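Local coordinates for putative (Helicobacter pylori, PDB 4O8S), which belongs to the nucleotidyltransferase superfamily and probably transfers nucleotidyl groups, as expected of an AbiEii-like protein, at residues N8-M13 / L33-G38. Numbering follows the deposited sequence.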
loop_
_atom_site.group_PDB
_atom_site.type_symbol
_atom_site.label_atom_id
_atom_site.label_comp_id
_atom_site.label_asym_id
_atom_site.label_seq_id
_atom_site.Cartn_x
_atom_site.Cartn_y
_atom_site.Cartn_z
ATOM N N ASN A 8 -0.766 18.850 3.921
ATOM C CA ASN A 8 -1.950 19.184 3.143
ATOM C C ASN A 8 -2.320 18.043 2.198
ATOM O O ASN A 8 -3.501 17.757 1.997
ATOM C CB ASN A 8 -1.760 20.508 2.410
ATOM C CG ASN A 8 -1.906 21.694 3.343
ATOM O OD1 ASN A 8 -2.823 21.728 4.166
ATOM N ND2 ASN A 8 -0.989 22.648 3.250
ATOM N N HIS A 9 -1.307 17.372 1.657
ATOM C CA HIS A 9 -1.525 16.198 0.817
ATOM C C HIS A 9 -2.274 15.099 1.583
ATOM O O HIS A 9 -3.273 14.555 1.095
ATOM C CB HIS A 9 -0.191 15.664 0.304
ATOM C CG HIS A 9 -0.322 14.682 -0.822
ATOM N ND1 HIS A 9 -0.733 15.055 -2.088
ATOM C CD2 HIS A 9 -0.079 13.352 -0.883
ATOM C CE1 HIS A 9 -0.744 13.993 -2.873
ATOM N NE2 HIS A 9 -0.352 12.944 -2.170
ATOM N N GLU A 10 -1.795 14.770 2.781
ATOM C CA GLU A 10 -2.468 13.758 3.603
ATOM C C GLU A 10 -3.906 14.154 3.908
ATOM O O GLU A 10 -4.815 13.320 3.903
ATOM C CB GLU A 10 -1.709 13.517 4.917
ATOM C CG GLU A 10 -2.392 12.451 5.798
ATOM C CD GLU A 10 -1.586 12.018 7.024
ATOM O OE1 GLU A 10 -0.402 12.406 7.161
ATOM O OE2 GLU A 10 -2.150 11.261 7.851
ATOM N N LYS A 11 -4.116 15.434 4.184
ATOM C CA LYS A 11 -5.453 15.926 4.505
ATOM C C LYS A 11 -6.412 15.742 3.327
ATOM O O LYS A 11 -7.574 15.356 3.509
ATOM C CB LYS A 11 -5.369 17.399 4.894
ATOM C CG LYS A 11 -6.710 18.077 5.128
ATOM C CD LYS A 11 -6.474 19.580 5.317
ATOM C CE LYS A 11 -7.719 20.323 5.778
ATOM N NZ LYS A 11 -7.449 21.794 5.930
ATOM N N LEU A 12 -5.926 16.007 2.116
ATOM C CA LEU A 12 -6.763 15.805 0.940
ATOM C C LEU A 12 -7.024 14.331 0.724
ATOM O O LEU A 12 -8.152 13.944 0.452
ATOM C CB LEU A 12 -6.115 16.410 -0.306
ATOM C CG LEU A 12 -6.749 16.085 -1.663
ATOM C CD1 LEU A 12 -8.170 16.612 -1.792
ATOM C CD2 LEU A 12 -5.861 16.656 -2.769
HETATM N N MSE A 13 -5.988 13.501 0.856
HETATM C CA MSE A 13 -6.175 12.062 0.680
HETATM C C MSE A 13 -7.216 11.497 1.643
HETATM O O MSE A 13 -8.113 10.756 1.224
HETATM C CB MSE A 13 -4.852 11.318 0.832
HETATM C CG MSE A 13 -3.834 11.626 -0.265
HETATM SE SE MSE A 13 -2.384 10.267 -0.161
HETATM C CE MSE A 13 -1.700 10.629 1.631
ATOM N N LEU A 33 -1.753 0.955 3.702
ATOM C CA LEU A 33 -0.832 0.751 4.825
ATOM C C LEU A 33 -0.602 2.044 5.625
ATOM O O LEU A 33 -0.596 2.032 6.870
ATOM C CB LEU A 33 0.490 0.180 4.331
ATOM C CG LEU A 33 0.423 -1.244 3.783
ATOM C CD1 LEU A 33 1.776 -1.649 3.222
ATOM C CD2 LEU A 33 -0.015 -2.235 4.873
ATOM N N TYR A 34 -0.458 3.165 4.920
ATOM C CA TYR A 34 -0.189 4.438 5.583
ATOM C C TYR A 34 -1.366 5.016 6.373
ATOM O O TYR A 34 -1.178 5.476 7.504
ATOM C CB TYR A 34 0.309 5.480 4.580
ATOM C CG TYR A 34 0.569 6.827 5.211
ATOM C CD1 TYR A 34 1.650 7.016 6.073
ATOM C CD2 TYR A 34 -0.264 7.911 4.959
ATOM C CE1 TYR A 34 1.903 8.259 6.660
ATOM C CE2 TYR A 34 -0.022 9.162 5.548
ATOM C CZ TYR A 34 1.066 9.323 6.400
ATOM O OH TYR A 34 1.324 10.545 6.991
ATOM N N LEU A 35 -2.562 5.010 5.778
ATOM C CA LEU A 35 -3.734 5.621 6.408
ATOM C C LEU A 35 -4.399 4.648 7.384
ATOM O O LEU A 35 -5.029 5.059 8.354
ATOM C CB LEU A 35 -4.765 6.029 5.353
ATOM C CG LEU A 35 -4.403 7.203 4.434
ATOM C CD1 LEU A 35 -5.542 7.516 3.469
ATOM C CD2 LEU A 35 -4.057 8.432 5.265
ATOM N N GLY A 36 -4.278 3.359 7.101
ATOM C CA GLY A 36 -4.985 2.361 7.877
ATOM C C GLY A 36 -4.143 1.550 8.851
ATOM O O GLY A 36 -4.658 1.115 9.882
ATOM N N TYR A 37 -2.864 1.337 8.551
ATOM C CA TYR A 37 -2.130 0.351 9.332
ATOM C C TYR A 37 -0.833 0.824 9.981
ATOM O O TYR A 37 -0.055 -0.004 10.471
ATOM C CB TYR A 37 -1.888 -0.902 8.496
ATOM C CG TYR A 37 -3.171 -1.563 8.013
ATOM C CD1 TYR A 37 -4.017 -2.219 8.908
ATOM C CD2 TYR A 37 -3.529 -1.541 6.663
ATOM C CE1 TYR A 37 -5.185 -2.837 8.472
ATOM C CE2 TYR A 37 -4.694 -2.157 6.211
ATOM C CZ TYR A 37 -5.516 -2.803 7.116
ATOM O OH TYR A 37 -6.667 -3.430 6.692
ATOM N N GLY A 38 -0.594 2.130 9.987
ATOM C CA GLY A 38 0.543 2.682 10.710
ATOM C C GLY A 38 1.898 2.612 10.018
ATOM O O GLY A 38 2.950 2.664 10.675
#
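Tyr34 and Glu10 reach toward each other from two helices and meet in a single short hydrogen bond, Tyr34 OH giving its proton to Glu10 OE1 at 2.5 Å. The carboxylate oxygen lies at the edge of the phenol ring, near its plane, whereas the hydroxyl comes to OE1 from above the carboxylate, 57° out of that plane. The two flat groups are strongly turned, 68° apart, and the side chains cross at about a right angle. Below the polar ends the contact becomes nonpolar: Glu10 CG passes 4.1 Å from Tyr34 CE2. Long side chains suit both places, because even the nearest CA atoms of the two segments, those of Glu10 and Leu35, are 8.7 Å apart. Glu10 spans its share with CG anti to the backbone N (chi1 -180°) and the chain extended beyond it. Leu35 adds a looser touch, its CD2 standing 4.3 Å from Glu10 OE2. The selenomethionine Met13, one turn along from Glu10, leaves the helix toward 33-38, and its CE methyl lies 4.5 Å from Tyr34 CE2, a loose approach to that side of the ring from off its plane that a long, flexible, nonpolar chain suits.

In the fold, the contact ties helix 4-19, whose His9, Leu12 and Met13 pack on Leu100 of strand 98-106 in the mixed sheet of the nucleotidyltransferase domain, to the short helix 29-36, which connects the antiparallel strands 26-27 and 46-50 of the same sheet.

Further out, the second carboxylate oxygen of Glu10, OE2, forms a salt bridge with Arg14 on the following turn of its own helix, which should help fix the carboxylate's rotation and favour its charged form. The Tyr34 ring also meets Phe42 edge to face, and Leu2 touches both Glu10 and Tyr34.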